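Local coordinates for chemotaxis protein CheX (Vibrio vulnificus, PDB 6VPW) that probably acts in chemotaxis signalling as a CheX-type phosphatase that removes the phosphoryl group from the response regulator CheY, at residues L25-K35 with S135-W145. Numbering follows the deposited sequence.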
loop_
_atom_site.group_PDB
_atom_site.type_symbol
_atom_site.label_atom_id
_atom_site.label_comp_id
_atom_site.label_asym_id
_atom_site.label_seq_id
_atom_site.Cartn_x
_atom_site.Cartn_y
_atom_site.Cartn_z
ATOM N N LEU A 25 21.363 -5.796 -12.092
ATOM C CA LEU A 25 21.402 -4.314 -12.002
ATOM C C LEU A 25 21.866 -3.900 -10.600
ATOM O O LEU A 25 21.344 -4.438 -9.594
ATOM C CB LEU A 25 20.020 -3.758 -12.356
ATOM C CG LEU A 25 19.937 -2.240 -12.491
ATOM C CD1 LEU A 25 18.902 -1.838 -13.521
ATOM C CD2 LEU A 25 19.658 -1.584 -11.148
ATOM N N GLU A 26 22.797 -2.948 -10.552
ATOM C CA GLU A 26 23.406 -2.496 -9.279
ATOM C C GLU A 26 22.817 -1.148 -8.858
ATOM O O GLU A 26 22.987 -0.175 -9.605
ATOM C CB GLU A 26 24.919 -2.405 -9.471
ATOM C CG GLU A 26 25.693 -2.189 -8.188
ATOM C CD GLU A 26 27.197 -2.294 -8.373
ATOM O OE1 GLU A 26 27.709 -1.736 -9.364
ATOM O OE2 GLU A 26 27.846 -2.977 -7.554
ATOM N N LEU A 27 22.131 -1.114 -7.713
ATOM C CA LEU A 27 21.627 0.167 -7.156
ATOM C C LEU A 27 22.705 0.777 -6.264
ATOM O O LEU A 27 23.432 0.014 -5.590
ATOM C CB LEU A 27 20.361 -0.058 -6.334
ATOM C CG LEU A 27 19.091 -0.348 -7.122
ATOM C CD1 LEU A 27 17.889 -0.300 -6.191
ATOM C CD2 LEU A 27 18.915 0.640 -8.267
ATOM N N LYS A 28 22.785 2.108 -6.284
ATOM C CA LYS A 28 23.715 2.884 -5.439
ATOM C C LYS A 28 22.932 3.343 -4.218
ATOM O O LYS A 28 22.074 4.214 -4.317
ATOM C CB LYS A 28 24.299 4.059 -6.231
ATOM C CG LYS A 28 24.940 5.168 -5.406
ATOM C CD LYS A 28 26.133 4.739 -4.585
ATOM C CE LYS A 28 26.676 5.852 -3.709
ATOM N NZ LYS A 28 27.096 7.041 -4.494
ATOM N N PRO A 29 23.172 2.741 -3.037
ATOM C CA PRO A 29 22.471 3.155 -1.828
ATOM C C PRO A 29 23.000 4.474 -1.264
ATOM O O PRO A 29 24.190 4.650 -1.245
ATOM C CB PRO A 29 22.768 2.024 -0.829
ATOM C CG PRO A 29 24.093 1.450 -1.301
ATOM C CD PRO A 29 24.078 1.604 -2.809
ATOM N N GLN A 30 22.088 5.378 -0.910
ATOM C CA GLN A 30 22.443 6.605 -0.160
ATOM C C GLN A 30 22.250 6.241 1.315
ATOM O O GLN A 30 21.644 5.192 1.575
ATOM C CB GLN A 30 21.593 7.805 -0.592
ATOM C CG GLN A 30 21.988 8.384 -1.944
ATOM C CD GLN A 30 21.634 7.486 -3.107
ATOM O OE1 GLN A 30 20.543 6.928 -3.173
ATOM N NE2 GLN A 30 22.547 7.365 -4.057
ATOM N N LYS A 31 22.745 7.055 2.241
ATOM C CA LYS A 31 22.603 6.755 3.693
ATOM C C LYS A 31 21.130 6.806 4.097
ATOM O O LYS A 31 20.443 7.802 3.848
ATOM C CB LYS A 31 23.433 7.749 4.516
ATOM C CG LYS A 31 23.296 7.605 6.026
ATOM C CD LYS A 31 24.289 8.434 6.821
ATOM C CE LYS A 31 25.717 7.960 6.653
ATOM N NZ LYS A 31 26.646 8.694 7.543
ATOM N N PRO A 32 20.575 5.728 4.702
ATOM C CA PRO A 32 19.192 5.764 5.175
ATOM C C PRO A 32 19.048 6.854 6.242
ATOM O O PRO A 32 20.033 7.219 6.841
ATOM C CB PRO A 32 18.944 4.363 5.749
ATOM C CG PRO A 32 19.961 3.505 5.021
ATOM C CD PRO A 32 21.182 4.400 4.883
ATOM N N ARG A 33 17.827 7.343 6.444
ATOM C CA ARG A 33 17.610 8.413 7.446
ATOM C C ARG A 33 16.126 8.435 7.832
ATOM O O ARG A 33 15.300 7.754 7.150
ATOM C CB ARG A 33 18.106 9.750 6.877
ATOM C CG ARG A 33 17.573 10.072 5.485
ATOM C CD ARG A 33 17.920 11.460 4.962
ATOM N NE ARG A 33 17.165 11.722 3.737
ATOM C CZ ARG A 33 17.578 11.458 2.496
ATOM N NH1 ARG A 33 18.775 10.937 2.276
ATOM N NH2 ARG A 33 16.788 11.723 1.470
ATOM N N ILE A 34 15.815 9.123 8.931
ATOM C CA ILE A 34 14.398 9.287 9.350
ATOM C C ILE A 34 13.777 10.243 8.341
ATOM O O ILE A 34 14.357 11.327 8.126
ATOM C CB ILE A 34 14.274 9.804 10.798
ATOM C CG1 ILE A 34 14.869 8.808 11.800
ATOM C CG2 ILE A 34 12.819 10.135 11.117
ATOM C CD1 ILE A 34 14.895 9.303 13.229
ATOM N N LYS A 35 12.683 9.819 7.706
ATOM C CA LYS A 35 12.011 10.688 6.717
ATOM C C LYS A 35 11.454 11.886 7.479
ATOM O O LYS A 35 11.021 11.703 8.634
ATOM C CB LYS A 35 10.921 9.920 5.968
ATOM C CG LYS A 35 10.201 10.703 4.880
ATOM C CD LYS A 35 9.243 9.839 4.099
ATOM C CE LYS A 35 8.440 10.583 3.055
ATOM N NZ LYS A 35 7.566 9.650 2.297
ATOM N N SER A 135 9.270 4.816 13.936
ATOM C CA SER A 135 10.004 5.796 13.098
ATOM C C SER A 135 9.894 5.380 11.626
ATOM O O SER A 135 10.061 4.166 11.337
ATOM C CB SER A 135 11.443 5.891 13.562
ATOM O OG SER A 135 12.170 6.853 12.811
ATOM N N ILE A 136 9.560 6.328 10.740
ATOM C CA ILE A 136 9.523 6.013 9.281
ATOM C C ILE A 136 10.938 6.209 8.733
ATOM O O ILE A 136 11.423 7.363 8.741
ATOM C CB ILE A 136 8.502 6.873 8.514
ATOM C CG1 ILE A 136 7.092 6.724 9.100
ATOM C CG2 ILE A 136 8.550 6.523 7.031
ATOM C CD1 ILE A 136 6.107 7.736 8.588
ATOM N N ILE A 137 11.554 5.124 8.267
ATOM C CA ILE A 137 12.932 5.160 7.698
ATOM C C ILE A 137 12.821 5.168 6.172
ATOM O O ILE A 137 12.034 4.352 5.625
ATOM C CB ILE A 137 13.753 3.949 8.184
ATOM C CG1 ILE A 137 13.775 3.825 9.712
ATOM C CG2 ILE A 137 15.159 3.995 7.598
ATOM C CD1 ILE A 137 14.434 4.979 10.412
ATOM N N ILE A 138 13.523 6.094 5.519
ATOM C CA ILE A 138 13.562 6.129 4.031
ATOM C C ILE A 138 14.983 5.734 3.630
ATOM O O ILE A 138 15.923 6.224 4.262
ATOM C CB ILE A 138 13.143 7.492 3.441
ATOM C CG1 ILE A 138 13.148 7.457 1.908
ATOM C CG2 ILE A 138 14.018 8.621 3.974
ATOM C CD1 ILE A 138 12.526 8.678 1.258
ATOM N N MET A 139 15.105 4.836 2.655
ATOM C CA MET A 139 16.424 4.370 2.164
ATOM C C MET A 139 16.486 4.726 0.682
ATOM O O MET A 139 15.885 4.032 -0.137
ATOM C CB MET A 139 16.564 2.856 2.363
ATOM C CG MET A 139 16.033 2.371 3.724
ATOM S SD MET A 139 16.060 0.567 3.919
ATOM C CE MET A 139 14.871 0.379 5.246
ATOM N N PRO A 140 17.095 5.873 0.301
ATOM C CA PRO A 140 17.192 6.249 -1.107
ATOM C C PRO A 140 18.217 5.413 -1.887
ATOM O O PRO A 140 19.205 4.963 -1.311
ATOM C CB PRO A 140 17.644 7.726 -1.112
ATOM C CG PRO A 140 17.631 8.166 0.357
ATOM C CD PRO A 140 17.667 6.896 1.189
ATOM N N PHE A 141 17.984 5.283 -3.192
ATOM C CA PHE A 141 18.895 4.545 -4.101
ATOM C C PHE A 141 18.974 5.294 -5.427
ATOM O O PHE A 141 17.999 5.994 -5.807
ATOM C CB PHE A 141 18.411 3.119 -4.368
ATOM C CG PHE A 141 18.360 2.207 -3.169
ATOM C CD1 PHE A 141 17.219 2.133 -2.387
ATOM C CD2 PHE A 141 19.435 1.394 -2.848
ATOM C CE1 PHE A 141 17.162 1.279 -1.296
ATOM C CE2 PHE A 141 19.373 0.533 -1.762
ATOM C CZ PHE A 141 18.238 0.477 -0.989
ATOM N N SER A 142 20.112 5.144 -6.108
ATOM C CA SER A 142 20.310 5.822 -7.404
ATOM C C SER A 142 20.914 4.859 -8.434
ATOM O O SER A 142 21.505 3.818 -8.047
ATOM C CB SER A 142 21.179 7.029 -7.221
ATOM O OG SER A 142 22.476 6.636 -6.821
ATOM N N SER A 143 20.708 5.199 -9.705
ATOM C CA SER A 143 21.286 4.485 -10.865
ATOM C C SER A 143 21.215 5.456 -12.047
ATOM O O SER A 143 20.492 6.485 -11.937
ATOM C CB SER A 143 20.570 3.202 -11.144
ATOM O OG SER A 143 19.347 3.455 -11.798
ATOM N N GLN A 144 21.888 5.152 -13.143
ATOM C CA GLN A 144 21.850 6.124 -14.264
ATOM C C GLN A 144 20.473 6.070 -14.925
ATOM O O GLN A 144 20.130 7.031 -15.621
ATOM C CB GLN A 144 22.957 5.844 -15.278
ATOM C CG GLN A 144 22.904 4.459 -15.891
ATOM C CD GLN A 144 23.820 4.394 -17.083
ATOM O OE1 GLN A 144 23.514 4.919 -18.152
ATOM N NE2 GLN A 144 24.942 3.726 -16.910
ATOM N N TRP A 145 19.702 5.013 -14.646
ATOM C CA TRP A 145 18.383 4.820 -15.300
ATOM C C TRP A 145 17.273 5.446 -14.454
ATOM O O TRP A 145 16.138 5.542 -14.952
ATOM C CB TRP A 145 18.147 3.333 -15.561
ATOM C CG TRP A 145 19.266 2.723 -16.342
ATOM C CD1 TRP A 145 19.516 2.856 -17.676
ATOM C CD2 TRP A 145 20.326 1.915 -15.811
ATOM N NE1 TRP A 145 20.659 2.179 -18.015
ATOM C CE2 TRP A 145 21.175 1.585 -16.892
ATOM C CE3 TRP A 145 20.628 1.423 -14.538
ATOM C CZ2 TRP A 145 22.308 0.788 -16.726
ATOM C CZ3 TRP A 145 21.755 0.650 -14.374
ATOM C CH2 TRP A 145 22.574 0.330 -15.455
HETATM O O HOH W 1 19.551 3.514 1.281
#
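L27 CB and P29 approach the F141 ring obliquely, the L27 and F141 side chains crossing at about a right angle, and P29 CB comes within 3.8 Å of F141 CE2. F141, its CG anti to the carbonyl carbon (chi1 -64°), packs on M16 of helix 8-23, as P29 does, while a water lies above one ring face, offset toward the rim. The W145 indole takes Q144 CG over the centre of one face and meets L25 CD1 obliquely, 3.8 Å from W145 CE3. At the guanidinium of R33, P140 CG approaches obliquely, 3.6 Å from NH1; the extended R33 chain runs beside I138 and ends in a salt bridge with E38.

The backbones illustrate how an antiparallel pair tolerates an interruption. K28 and S142 exchange two hydrogen bonds, and Q30 N reaches P140 O at 2.9 Å from above the carbonyl plane. Between P29 and R33 the register slips by one residue, and R33 and I138 then resume the pairing, I138 N reaching R33 O at 2.9 Å.

Strand 28-34 is an outermost strand of the chain's antiparallel sheet, beside 137-142. L27, P29, P32 and F141 touch helix 8-23 and so join the sheet edge to that helix. The N-H groups of Q30 and R33 are the donors flanking the break; P140 has no N-H to offer Q30 O, and the water donates to Q30 O and P140 O instead, giving the latter a second donor.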